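Local coordinates for yersinopine synthase (Yersinia pestis, PDB 6C4M), which catalyses the NADPH-dependent reductive condensation of pyruvate with a histidine-derived amino acid intermediate, the last step in making the metallophore yersinopine, at residues L26-G31 / Q106-A111; L51-S56 / D92-Q97; A250-I255 / E317-L322. All blocks are in the same frame, centred on the assembly; numbering follows the deposited sequence.

Contact 1 of 3, residues L26-G31 / Q106-A111. With NAP (NADP nicotinamide-adenine-dinucleotide phosphate), chain B.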
loop_
_atom_site.group_PDB
_atom_site.type_symbol
_atom_site.label_atom_id
_atom_site.label_comp_id
_atom_site.label_asym_id
_atom_site.label_seq_id
_atom_site.Cartn_x
_atom_site.Cartn_y
_atom_site.Cartn_z
ATOM N N LEU A 26 -1.234 37.014 26.338
ATOM C CA LEU A 26 -2.638 36.621 26.234
ATOM C C LEU A 26 -2.767 35.586 25.116
ATOM O O LEU A 26 -2.507 35.887 23.943
ATOM C CB LEU A 26 -3.538 37.835 25.993
ATOM C CG LEU A 26 -5.004 37.487 25.646
ATOM C CD1 LEU A 26 -5.600 36.539 26.692
ATOM C CD2 LEU A 26 -5.885 38.744 25.508
ATOM N N ILE A 27 -3.145 34.364 25.482
ATOM C CA ILE A 27 -3.339 33.281 24.513
ATOM C C ILE A 27 -4.801 33.274 24.062
ATOM O O ILE A 27 -5.704 33.024 24.873
ATOM C CB ILE A 27 -2.953 31.918 25.112
ATOM C CG1 ILE A 27 -1.476 31.928 25.568
ATOM C CG2 ILE A 27 -3.195 30.766 24.090
ATOM C CD1 ILE A 27 -1.040 30.681 26.246
ATOM N N LEU A 28 -5.042 33.489 22.761
ATOM C CA LEU A 28 -6.408 33.522 22.219
ATOM C C LEU A 28 -6.758 32.150 21.658
ATOM O O LEU A 28 -6.278 31.748 20.587
ATOM C CB LEU A 28 -6.569 34.584 21.143
ATOM C CG LEU A 28 -6.264 36.010 21.608
ATOM C CD1 LEU A 28 -6.405 36.948 20.425
ATOM C CD2 LEU A 28 -7.181 36.488 22.773
ATOM N N GLY A 29 -7.620 31.448 22.374
ATOM C CA GLY A 29 -8.027 30.120 21.992
ATOM C C GLY A 29 -7.437 29.159 22.994
ATOM O O GLY A 29 -6.245 29.253 23.307
ATOM N N ALA A 30 -8.273 28.274 23.538
ATOM C CA ALA A 30 -7.881 27.363 24.600
ATOM C C ALA A 30 -8.151 25.915 24.208
ATOM O O ALA A 30 -8.758 25.159 24.975
ATOM C CB ALA A 30 -8.628 27.713 25.886
ATOM N N GLY A 31 -7.722 25.528 23.008
ATOM C CA GLY A 31 -7.599 24.130 22.663
ATOM C C GLY A 31 -6.439 23.483 23.410
ATOM O O GLY A 31 -5.688 24.142 24.144
ATOM N N GLN A 106 1.406 42.428 26.261
ATOM C CA GLN A 106 2.389 42.787 25.243
ATOM C C GLN A 106 2.547 41.746 24.143
ATOM O O GLN A 106 3.141 42.053 23.106
ATOM C CB GLN A 106 3.734 43.060 25.903
ATOM C CG GLN A 106 3.584 44.208 26.913
ATOM C CD GLN A 106 4.897 44.767 27.381
ATOM O OE1 GLN A 106 5.906 44.649 26.705
ATOM N NE2 GLN A 106 4.870 45.437 28.529
ATOM N N ARG A 107 1.998 40.551 24.323
ATOM C CA ARG A 107 2.081 39.504 23.315
ATOM C C ARG A 107 0.723 38.825 23.253
ATOM O O ARG A 107 0.160 38.437 24.289
ATOM C CB ARG A 107 3.210 38.520 23.659
ATOM C CG ARG A 107 3.321 37.347 22.753
ATOM C CD ARG A 107 4.287 36.327 23.312
ATOM N NE ARG A 107 5.662 36.804 23.387
ATOM C CZ ARG A 107 6.400 36.810 24.497
ATOM N NH1 ARG A 107 5.896 36.392 25.652
ATOM N NH2 ARG A 107 7.662 37.213 24.452
ATOM N N LEU A 108 0.169 38.761 22.043
ATOM C CA LEU A 108 -0.973 37.918 21.746
ATOM C C LEU A 108 -0.511 36.716 20.930
ATOM O O LEU A 108 0.278 36.853 19.984
ATOM C CB LEU A 108 -2.049 38.659 20.958
ATOM C CG LEU A 108 -2.578 39.959 21.538
ATOM C CD1 LEU A 108 -3.699 40.455 20.635
ATOM C CD2 LEU A 108 -3.045 39.758 22.974
ATOM N N ILE A 109 -0.988 35.538 21.309
ATOM C CA ILE A 109 -0.721 34.321 20.541
ATOM C C ILE A 109 -2.061 33.799 20.034
ATOM O O ILE A 109 -2.973 33.522 20.829
ATOM C CB ILE A 109 0.031 33.260 21.361
ATOM C CG1 ILE A 109 1.337 33.862 21.938
ATOM C CG2 ILE A 109 0.308 32.035 20.462
ATOM C CD1 ILE A 109 2.166 32.948 22.815
ATOM N N LEU A 110 -2.200 33.693 18.707
ATOM C CA LEU A 110 -3.430 33.163 18.107
ATOM C C LEU A 110 -3.300 31.659 18.054
ATOM O O LEU A 110 -2.548 31.118 17.248
ATOM C CB LEU A 110 -3.690 33.753 16.725
ATOM C CG LEU A 110 -4.334 35.136 16.801
ATOM C CD1 LEU A 110 -4.383 35.811 15.449
ATOM C CD2 LEU A 110 -5.734 34.997 17.299
ATOM N N ALA A 111 -3.991 31.002 18.979
ATOM C CA ALA A 111 -4.086 29.558 19.045
ATOM C C ALA A 111 -5.431 29.041 18.562
ATOM O O ALA A 111 -5.777 27.896 18.865
ATOM C CB ALA A 111 -3.850 29.063 20.471
HETATM P PA NAP B . -8.590 23.591 18.237
HETATM O O1A NAP B . -7.882 23.931 16.984
HETATM O O2A NAP B . -9.571 22.404 18.050
HETATM O O5B NAP B . -9.394 24.936 18.733
HETATM C C5B NAP B . -8.553 25.956 19.316
HETATM C C4B NAP B . -9.470 27.107 19.772
HETATM O O4B NAP B . -10.221 27.604 18.502
HETATM C C3B NAP B . -10.363 26.711 20.605
HETATM O O3B NAP B . -10.645 27.747 21.598
HETATM C C2B NAP B . -11.726 26.482 19.713
HETATM O O2B NAP B . -12.917 26.653 20.558
HETATM C C1B NAP B . -11.708 27.393 18.807
HETATM N N9A NAP B . -12.243 26.790 17.585
HETATM C C8A NAP B . -12.041 25.642 16.919
HETATM N N7A NAP B . -12.879 25.690 15.873
HETATM C C5A NAP B . -13.575 26.868 15.924
HETATM C C6A NAP B . -14.525 27.335 15.050
HETATM N N6A NAP B . -15.155 26.826 13.831
HETATM N N1A NAP B . -15.096 28.532 15.277
HETATM C C2A NAP B . -14.721 29.284 16.366
HETATM N N3A NAP B . -13.776 28.814 17.230
HETATM C C4A NAP B . -13.195 27.584 16.993
HETATM O O3 NAP B . -7.448 23.169 19.361
HETATM P PN NAP B . -5.856 22.926 19.206
HETATM O O1N NAP B . -5.291 23.407 20.469
HETATM O O2N NAP B . -5.692 21.399 19.005
HETATM O O5D NAP B . -5.139 23.658 17.889
HETATM C C5D NAP B . -4.471 24.941 18.019
HETATM C C4D NAP B . -3.914 25.286 16.624
HETATM O O4D NAP B . -2.833 24.193 16.192
HETATM C C3D NAP B . -4.813 25.274 15.662
HETATM O O3D NAP B . -4.306 26.236 14.614
HETATM C C2D NAP B . -4.766 23.882 15.021
HETATM O O2D NAP B . -5.064 24.002 13.710
HETATM C C1D NAP B . -3.269 23.541 15.148
HETATM N N1N NAP B . -2.968 22.101 15.337
HETATM C C2N NAP B . -2.939 21.526 16.559
HETATM C C3N NAP B . -2.612 20.155 16.665
HETATM C C7N NAP B . -2.574 19.456 18.041
HETATM O O7N NAP B . -1.895 18.527 18.234
HETATM N N7N NAP B . -3.411 19.997 19.078
HETATM C C4N NAP B . -2.338 19.416 15.549
HETATM C C5N NAP B . -2.374 19.993 14.338
HETATM C C6N NAP B . -2.683 21.353 14.223
HETATM P P2B NAP B . -13.507 25.341 21.462
HETATM O O1X NAP B . -14.333 24.491 20.519
HETATM O O2X NAP B . -12.374 24.535 22.001
HETATM O O3X NAP B . -14.408 25.874 22.552
HETATM O O HOH W 1 -5.585 26.075 21.172
#
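L26, I27 and L28 pair in parallel with L108, I109 and L110, the two short strands running 4.8 Å apart at closest approach, and four backbone hydrogen bonds join them: L26 N to R107 O, I109 N to L26 O, L28 N to I109 O and A111 N to L28 O. The last of these carries the pairing one residue past the end of strand 107-110, to A111, which lines the cofactor pocket.

On the face bearing the leucines, L26 and L108 lie side by side and point the same way, CB of L26 resting 3.6 Å from CD2 of L108. L26 CG, anti to the backbone N (chi1 171°), is 4.0 Å from L108 CD2. L28 crosses L110 at a slant; its CD1 comes within 3.7 Å of L110 CD2. The other face carries I27 and I109, and there I27 CG2 touches A111 CB at 4.1 Å.

G29 and G31 fit the GxGxxA pattern of Rossmann-type dinucleotide-binding folds, consistent with the cofactor bound here. The backbone runs close against the pyrophosphate, G31 C lying 3.2 Å from NADP O1N. A30 N donates to the ribose hydroxyl O3B at 3.1 Å, and a water links A111 O to O1N.

Strand 49-52 flanks 25-28 and strand 134-137 flanks 107-110; helix 32-44 covers the isoleucine face, while helix 117-121 packs against L28 and L110.

Contact 2 of 3, residues L51-S56 / D92-Q97. With NAP (NADP nicotinamide-adenine-dinucleotide phosphate), chain B.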
loop_
_atom_site.group_PDB
_atom_site.type_symbol
_atom_site.label_atom_id
_atom_site.label_comp_id
_atom_site.label_asym_id
_atom_site.label_seq_id
_atom_site.Cartn_x
_atom_site.Cartn_y
_atom_site.Cartn_z
ATOM N N LEU A 51 -5.841 33.952 29.026
ATOM C CA LEU A 51 -6.392 32.895 28.192
ATOM C C LEU A 51 -7.779 33.321 27.746
ATOM O O LEU A 51 -8.557 33.799 28.567
ATOM C CB LEU A 51 -6.464 31.569 28.960
ATOM C CG LEU A 51 -6.826 30.313 28.179
ATOM C CD1 LEU A 51 -5.819 30.077 27.077
ATOM C CD2 LEU A 51 -6.871 29.116 29.117
ATOM N N TYR A 52 -8.076 33.153 26.454
ATOM C CA TYR A 52 -9.400 33.403 25.898
ATOM C C TYR A 52 -9.944 32.110 25.308
ATOM O O TYR A 52 -9.197 31.335 24.697
ATOM C CB TYR A 52 -9.377 34.472 24.804
ATOM C CG TYR A 52 -10.601 34.404 23.888
ATOM C CD1 TYR A 52 -11.816 35.001 24.246
ATOM C CD2 TYR A 52 -10.541 33.734 22.682
ATOM C CE1 TYR A 52 -12.932 34.927 23.423
ATOM C CE2 TYR A 52 -11.647 33.636 21.856
ATOM C CZ TYR A 52 -12.834 34.253 22.228
ATOM O OH TYR A 52 -13.918 34.154 21.421
ATOM N N ASN A 53 -11.240 31.881 25.501
ATOM C CA ASN A 53 -11.964 30.874 24.734
ATOM C C ASN A 53 -13.395 31.336 24.541
ATOM O O ASN A 53 -14.019 31.863 25.465
ATOM C CB ASN A 53 -11.964 29.511 25.427
ATOM C CG ASN A 53 -12.240 28.365 24.461
ATOM O OD1 ASN A 53 -11.321 27.659 24.054
ATOM N ND2 ASN A 53 -13.512 28.170 24.096
ATOM N N ARG A 54 -13.901 31.138 23.334
ATOM C CA ARG A 54 -15.277 31.488 23.031
ATOM C C ARG A 54 -16.215 30.739 23.975
ATOM O O ARG A 54 -15.882 29.646 24.461
ATOM C CB ARG A 54 -15.610 31.113 21.585
ATOM C CG ARG A 54 -15.524 29.621 21.353
ATOM C CD ARG A 54 -15.979 29.194 19.946
ATOM N NE ARG A 54 -15.650 27.785 19.693
ATOM C CZ ARG A 54 -16.218 27.049 18.735
ATOM N NH1 ARG A 54 -17.136 27.587 17.941
ATOM N NH2 ARG A 54 -15.869 25.778 18.576
ATOM N N PRO A 55 -17.437 31.279 24.199
ATOM C CA PRO A 55 -18.405 30.664 25.118
ATOM C C PRO A 55 -19.147 29.455 24.545
ATOM O O PRO A 55 -20.365 29.339 24.652
ATOM C CB PRO A 55 -19.352 31.827 25.439
ATOM C CG PRO A 55 -19.266 32.744 24.268
ATOM C CD PRO A 55 -17.868 32.608 23.729
ATOM N N SER A 56 -18.402 28.531 23.953
ATOM C CA SER A 56 -18.967 27.225 23.663
ATOM C C SER A 56 -19.311 26.526 24.974
ATOM O O SER A 56 -19.046 27.033 26.067
ATOM C CB SER A 56 -17.984 26.396 22.854
ATOM O OG SER A 56 -16.742 26.275 23.572
ATOM N N ASP A 92 -3.673 33.673 34.974
ATOM C CA ASP A 92 -3.913 34.869 35.770
ATOM C C ASP A 92 -5.156 35.613 35.335
ATOM O O ASP A 92 -5.729 36.372 36.126
ATOM C CB ASP A 92 -2.697 35.795 35.675
ATOM C CG ASP A 92 -1.424 35.116 36.165
ATOM O OD1 ASP A 92 -1.299 34.942 37.397
ATOM O OD2 ASP A 92 -0.596 34.712 35.313
ATOM N N CYS A 93 -5.594 35.404 34.104
ATOM C CA CYS A 93 -6.772 36.083 33.600
ATOM C C CYS A 93 -7.416 35.193 32.550
ATOM O O CYS A 93 -6.723 34.709 31.654
ATOM C CB CYS A 93 -6.386 37.439 33.011
ATOM S SG CYS A 93 -7.756 38.352 32.350
ATOM N N TYR A 94 -8.722 34.968 32.667
ATOM C CA TYR A 94 -9.473 34.216 31.672
ATOM C C TYR A 94 -10.661 35.049 31.236
ATOM O O TYR A 94 -11.358 35.626 32.079
ATOM C CB TYR A 94 -9.939 32.866 32.219
ATOM C CG TYR A 94 -10.681 31.989 31.221
ATOM C CD1 TYR A 94 -12.058 32.067 31.074
ATOM C CD2 TYR A 94 -9.995 31.058 30.448
ATOM C CE1 TYR A 94 -12.735 31.239 30.170
ATOM C CE2 TYR A 94 -10.641 30.260 29.556
ATOM C CZ TYR A 94 -12.015 30.345 29.418
ATOM O OH TYR A 94 -12.652 29.513 28.527
ATOM N N ILE A 95 -10.865 35.134 29.919
ATOM C CA ILE A 95 -11.974 35.868 29.328
ATOM C C ILE A 95 -12.638 34.992 28.274
ATOM O O ILE A 95 -12.034 34.064 27.728
ATOM C CB ILE A 95 -11.522 37.193 28.692
ATOM C CG1 ILE A 95 -10.371 36.922 27.715
ATOM C CG2 ILE A 95 -11.162 38.210 29.795
ATOM C CD1 ILE A 95 -9.949 38.150 26.884
ATOM N N ASP A 96 -13.901 35.313 27.990
ATOM C CA ASP A 96 -14.648 34.650 26.938
ATOM C C ASP A 96 -15.296 35.648 25.995
ATOM O O ASP A 96 -16.156 35.270 25.214
ATOM C CB ASP A 96 -15.702 33.706 27.526
ATOM C CG ASP A 96 -16.835 34.439 28.202
ATOM O OD1 ASP A 96 -16.727 35.671 28.343
ATOM O OD2 ASP A 96 -17.813 33.769 28.599
ATOM N N GLN A 97 -14.882 36.898 26.035
ATOM C CA GLN A 97 -15.316 37.910 25.087
ATOM C C GLN A 97 -14.079 38.675 24.663
ATOM O O GLN A 97 -13.329 39.166 25.515
ATOM C CB GLN A 97 -16.362 38.884 25.697
ATOM C CG GLN A 97 -17.770 38.329 25.846
ATOM C CD GLN A 97 -18.336 37.723 24.557
ATOM O OE1 GLN A 97 -18.242 38.305 23.468
ATOM N NE2 GLN A 97 -18.915 36.533 24.680
HETATM P PA NAP B . -8.590 23.591 18.237
HETATM O O1A NAP B . -7.882 23.931 16.984
HETATM O O2A NAP B . -9.571 22.404 18.050
HETATM O O5B NAP B . -9.394 24.936 18.733
HETATM C C5B NAP B . -8.553 25.956 19.316
HETATM C C4B NAP B . -9.470 27.107 19.772
HETATM O O4B NAP B . -10.221 27.604 18.502
HETATM C C3B NAP B . -10.363 26.711 20.605
HETATM O O3B NAP B . -10.645 27.747 21.598
HETATM C C2B NAP B . -11.726 26.482 19.713
HETATM O O2B NAP B . -12.917 26.653 20.558
HETATM C C1B NAP B . -11.708 27.393 18.807
HETATM N N9A NAP B . -12.243 26.790 17.585
HETATM C C8A NAP B . -12.041 25.642 16.919
HETATM N N7A NAP B . -12.879 25.690 15.873
HETATM C C5A NAP B . -13.575 26.868 15.924
HETATM C C6A NAP B . -14.525 27.335 15.050
HETATM N N6A NAP B . -15.155 26.826 13.831
HETATM N N1A NAP B . -15.096 28.532 15.277
HETATM C C2A NAP B . -14.721 29.284 16.366
HETATM N N3A NAP B . -13.776 28.814 17.230
HETATM C C4A NAP B . -13.195 27.584 16.993
HETATM O O3 NAP B . -7.448 23.169 19.361
HETATM P PN NAP B . -5.856 22.926 19.206
HETATM O O1N NAP B . -5.291 23.407 20.469
HETATM O O2N NAP B . -5.692 21.399 19.005
HETATM O O5D NAP B . -5.139 23.658 17.889
HETATM C C5D NAP B . -4.471 24.941 18.019
HETATM C C4D NAP B . -3.914 25.286 16.624
HETATM O O4D NAP B . -2.833 24.193 16.192
HETATM C C3D NAP B . -4.813 25.274 15.662
HETATM O O3D NAP B . -4.306 26.236 14.614
HETATM C C2D NAP B . -4.766 23.882 15.021
HETATM O O2D NAP B . -5.064 24.002 13.710
HETATM C C1D NAP B . -3.269 23.541 15.148
HETATM N N1N NAP B . -2.968 22.101 15.337
HETATM C C2N NAP B . -2.939 21.526 16.559
HETATM C C3N NAP B . -2.612 20.155 16.665
HETATM C C7N NAP B . -2.574 19.456 18.041
HETATM O O7N NAP B . -1.895 18.527 18.234
HETATM N N7N NAP B . -3.411 19.997 19.078
HETATM C C4N NAP B . -2.338 19.416 15.549
HETATM C C5N NAP B . -2.374 19.993 14.338
HETATM C C6N NAP B . -2.683 21.353 14.223
HETATM P P2B NAP B . -13.507 25.341 21.462
HETATM O O1X NAP B . -14.333 24.491 20.519
HETATM O O2X NAP B . -12.374 24.535 22.001
HETATM O O3X NAP B . -14.408 25.874 22.552
HETATM O O HOH W 2 -14.953 30.334 27.427
#
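L51 and Y52 pair in parallel with Y94 and I95 through three backbone hydrogen bonds: L51 N to C93 O, I95 N to L51 O and N53 N to I95 O. CA-H...O contacts fill in between them, Y52 CA lying 3.3 Å from I95 O.

Van der Waals packing differs on the two faces. L51 crosses Y94 obliquely, and its CD2 sits in the ring plane, at the edge formed by CD2 and CE2 of the tyrosine. On the other face Y52 CB touches I95 CG1 at 3.9 Å, and the edge of the Y52 ring meets the backbone where D96 passes into Q97, CE1 lying 3.6 Å from D96 C. P55 CD rests against D96 O, and P55 CG against the amide NE2 of Q97.

Polar contacts centre on N53. Its chi1 (-159°) sets CG anti to the backbone N and beside the carbonyl carbon, 3.3 Å from NADP O3B. OD1 accepts from the hydroxyl O3B at 2.5 Å. The other branch, ND2, donates to the 2'-phosphate oxygen O3X and to R54 O, the latter on a lone pair and in the asparagine amide plane. A water joins N53 O to Y94 OH.

R54 lays one face of its guanidinium over the adenine, with N3A 3.2 Å above the plane and offset toward the guanidinium rim, while NE binds O2B and NH2 binds O1X at 2.8 Å. S56 OG adds a bond to O3X. NAD lacks the 2'-phosphate, so these bonds are consistent with the use of NADPH.

Strand 49-52 is held between 25-28 and 93-95; helix 57-68, N-capped by S56, covers Y94, and its K63 forms a salt bridge with D96.

Contact 3 of 3, residues A250-I255 / E317-L322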
loop_
_atom_site.group_PDB
_atom_site.type_symbol
_atom_site.label_atom_id
_atom_site.label_comp_id
_atom_site.label_asym_id
_atom_site.label_seq_id
_atom_site.Cartn_x
_atom_site.Cartn_y
_atom_site.Cartn_z
ATOM N N ALA A 250 7.772 31.135 5.395
ATOM C CA ALA A 250 7.580 30.142 6.452
ATOM C C ALA A 250 6.256 29.391 6.285
ATOM O O ALA A 250 6.205 28.174 6.511
ATOM C CB ALA A 250 7.601 30.800 7.831
ATOM N N GLU A 251 5.191 30.110 5.884
ATOM C CA GLU A 251 3.851 29.536 5.841
ATOM C C GLU A 251 3.752 28.454 4.769
ATOM O O GLU A 251 2.896 27.568 4.844
ATOM C CB GLU A 251 2.821 30.651 5.579
ATOM C CG GLU A 251 2.648 31.641 6.740
ATOM C CD GLU A 251 2.044 33.000 6.349
ATOM O OE1 GLU A 251 1.870 33.309 5.149
ATOM O OE2 GLU A 251 1.757 33.812 7.279
ATOM N N ARG A 252 4.574 28.563 3.738
ATOM C CA ARG A 252 4.621 27.566 2.693
ATOM C C ARG A 252 4.927 26.177 3.238
ATOM O O ARG A 252 4.650 25.200 2.554
ATOM C CB ARG A 252 5.650 27.973 1.644
ATOM C CG ARG A 252 7.086 27.960 2.149
ATOM C CD ARG A 252 8.056 28.377 1.050
ATOM N NE ARG A 252 9.406 28.536 1.604
ATOM C CZ ARG A 252 10.537 28.154 1.008
ATOM N NH1 ARG A 252 10.519 27.603 -0.198
ATOM N NH2 ARG A 252 11.697 28.336 1.629
ATOM N N PHE A 253 5.455 26.069 4.457
ATOM C CA PHE A 253 5.696 24.792 5.114
ATOM C C PHE A 253 4.536 24.331 6.004
ATOM O O PHE A 253 4.768 23.632 7.007
ATOM C CB PHE A 253 6.998 24.880 5.921
ATOM C CG PHE A 253 8.215 25.018 5.066
ATOM C CD1 PHE A 253 8.695 23.929 4.379
ATOM C CD2 PHE A 253 8.868 26.225 4.936
ATOM C CE1 PHE A 253 9.822 24.030 3.579
ATOM C CE2 PHE A 253 9.989 26.345 4.128
ATOM C CZ PHE A 253 10.470 25.245 3.452
ATOM N N SER A 254 3.284 24.670 5.661
ATOM C CA SER A 254 2.109 24.152 6.376
ATOM C C SER A 254 1.645 22.844 5.707
ATOM O O SER A 254 0.960 22.868 4.683
ATOM C CB SER A 254 0.972 25.174 6.381
ATOM O OG SER A 254 1.425 26.421 6.903
ATOM N N ILE A 255 1.934 21.701 6.333
ATOM C CA ILE A 255 1.669 20.413 5.697
ATOM C C ILE A 255 0.190 20.266 5.318
ATOM O O ILE A 255 -0.128 19.738 4.243
ATOM C CB ILE A 255 2.124 19.268 6.619
ATOM C CG1 ILE A 255 1.943 17.905 5.914
ATOM C CG2 ILE A 255 1.377 19.329 7.946
ATOM C CD1 ILE A 255 2.445 16.743 6.702
ATOM N N GLU A 317 9.660 31.069 -3.385
ATOM C CA GLU A 317 10.042 29.790 -3.949
ATOM C C GLU A 317 9.147 28.688 -3.404
ATOM O O GLU A 317 8.791 28.693 -2.219
ATOM C CB GLU A 317 11.513 29.491 -3.613
ATOM C CG GLU A 317 12.514 30.267 -4.445
ATOM C CD GLU A 317 12.807 29.589 -5.791
ATOM O OE1 GLU A 317 12.066 28.649 -6.164
ATOM O OE2 GLU A 317 13.784 29.986 -6.473
ATOM N N GLU A 318 8.806 27.731 -4.270
ATOM C CA GLU A 318 8.044 26.567 -3.840
ATOM C C GLU A 318 8.915 25.652 -3.000
ATOM O O GLU A 318 10.135 25.661 -3.100
ATOM C CB GLU A 318 7.477 25.799 -5.037
ATOM C CG GLU A 318 8.491 25.039 -5.906
ATOM C CD GLU A 318 9.279 25.943 -6.842
ATOM O OE1 GLU A 318 9.286 27.183 -6.647
ATOM O OE2 GLU A 318 9.900 25.418 -7.778
ATOM N N ILE A 319 8.266 24.855 -2.153
ATOM C CA ILE A 319 8.961 23.818 -1.395
ATOM C C ILE A 319 9.176 22.576 -2.264
ATOM O O ILE A 319 8.601 22.468 -3.350
ATOM C CB ILE A 319 8.176 23.446 -0.124
ATOM C CG1 ILE A 319 6.934 22.610 -0.453
ATOM C CG2 ILE A 319 7.780 24.716 0.640
ATOM C CD1 ILE A 319 6.178 22.135 0.784
ATOM N N ASN A 320 10.037 21.670 -1.794
ATOM C CA ASN A 320 10.110 20.280 -2.251
ATOM C C ASN A 320 9.144 19.471 -1.393
ATOM O O ASN A 320 9.449 19.140 -0.241
ATOM C CB ASN A 320 11.537 19.764 -2.112
ATOM C CG ASN A 320 11.680 18.285 -2.542
ATOM O OD1 ASN A 320 10.708 17.537 -2.546
ATOM N ND2 ASN A 320 12.912 17.869 -2.852
ATOM N N LEU A 321 7.970 19.155 -1.951
ATOM C CA LEU A 321 6.922 18.521 -1.157
ATOM C C LEU A 321 7.390 17.205 -0.553
ATOM O O LEU A 321 7.205 16.956 0.644
ATOM C CB LEU A 321 5.675 18.310 -2.010
ATOM C CG LEU A 321 4.558 17.532 -1.313
ATOM C CD1 LEU A 321 4.066 18.238 -0.051
ATOM C CD2 LEU A 321 3.419 17.293 -2.295
ATOM N N LEU A 322 8.005 16.344 -1.358
ATOM C CA LEU A 322 8.342 15.018 -0.856
ATOM C C LEU A 322 9.460 15.092 0.197
ATOM O O LEU A 322 9.374 14.446 1.252
ATOM C CB LEU A 322 8.708 14.096 -2.037
ATOM C CG LEU A 322 8.976 12.641 -1.663
ATOM C CD1 LEU A 322 7.797 11.983 -0.921
ATOM C CD2 LEU A 322 9.410 11.786 -2.877
#
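R252 and I319 meet through torsions that set their branches alongside each other. R252 CG stands between its backbone N and carbonyl carbon (chi1 67°), and the chain then runs extended from CG to NE. In I319, CG1 takes the corresponding place (chi1 74°), which leaves CG2 beside the backbone N, turned to R252 and F253.

That methyl group is the centre of the contact. I319 CG2 touches R252 CG at 3.6 Å and also lies over one face of the F253 ring. The CH-pi approach is 4.0 Å from CG2 to the ring centroid, 23° off the normal, and it is displaced toward the rim, where CE1 of F253 is its nearest atom. The I319 side chain points against those of R252 and F253, passing beside each. Its other branch ends with CD1 3.9 Å from R252 O.

The R252-F253 pair forms the middle of a type I beta turn from E251 to S254, following helix 247-251 and leading toward helix 255-264. I319 immediately precedes N320, the N-cap of helix 321-329. The contact thus sets a turn between two helices against the residues leading into a third, in the largely helical part of the chain.

Beyond the apolar patch, R252 NH1 makes a weak, far from straight hydrogen bond to E317 O at 2.9 Å. E318 O lies in the guanidinium plane at the edge, 3.5 Å from NH1, and F253 CZ lies over one guanidinium face, toward its rim. NE of R252 is bound to A249 O, tying it to its own helix. The E317 carboxylate does not touch the guanidinium: OE1 is 6.3 Å from R252 NH1, and any attraction would be long-range. F253 also stacks on Y214 and meets the F324 ring at an inclined angle.

In the fold
Contacts 1 and 2 belong to the same mixed sheet, where their four strands run parallel, with their centres 10 Å apart: strands 25-28 and 49-52 are neighbours, joined by I27 O to Y52 N at 2.9 Å and G29 N to Y52 O at 2.8 Å. Their C-terminal ends share the NADP molecule. Contact 1 meets its pyrophosphate and adenosine ribose; contact 2 meets its adenine and 2'-phosphate, and N53 OD1 and A30 N, hydrogen-bonded to each other, both bind O3B. Contact 3 lies on the opposite side of the chain's centre, its centre about 25 Å from that of contact 1 and 33 Å from contact 2's. The F253 side chain remains about 13 Å from the cofactor.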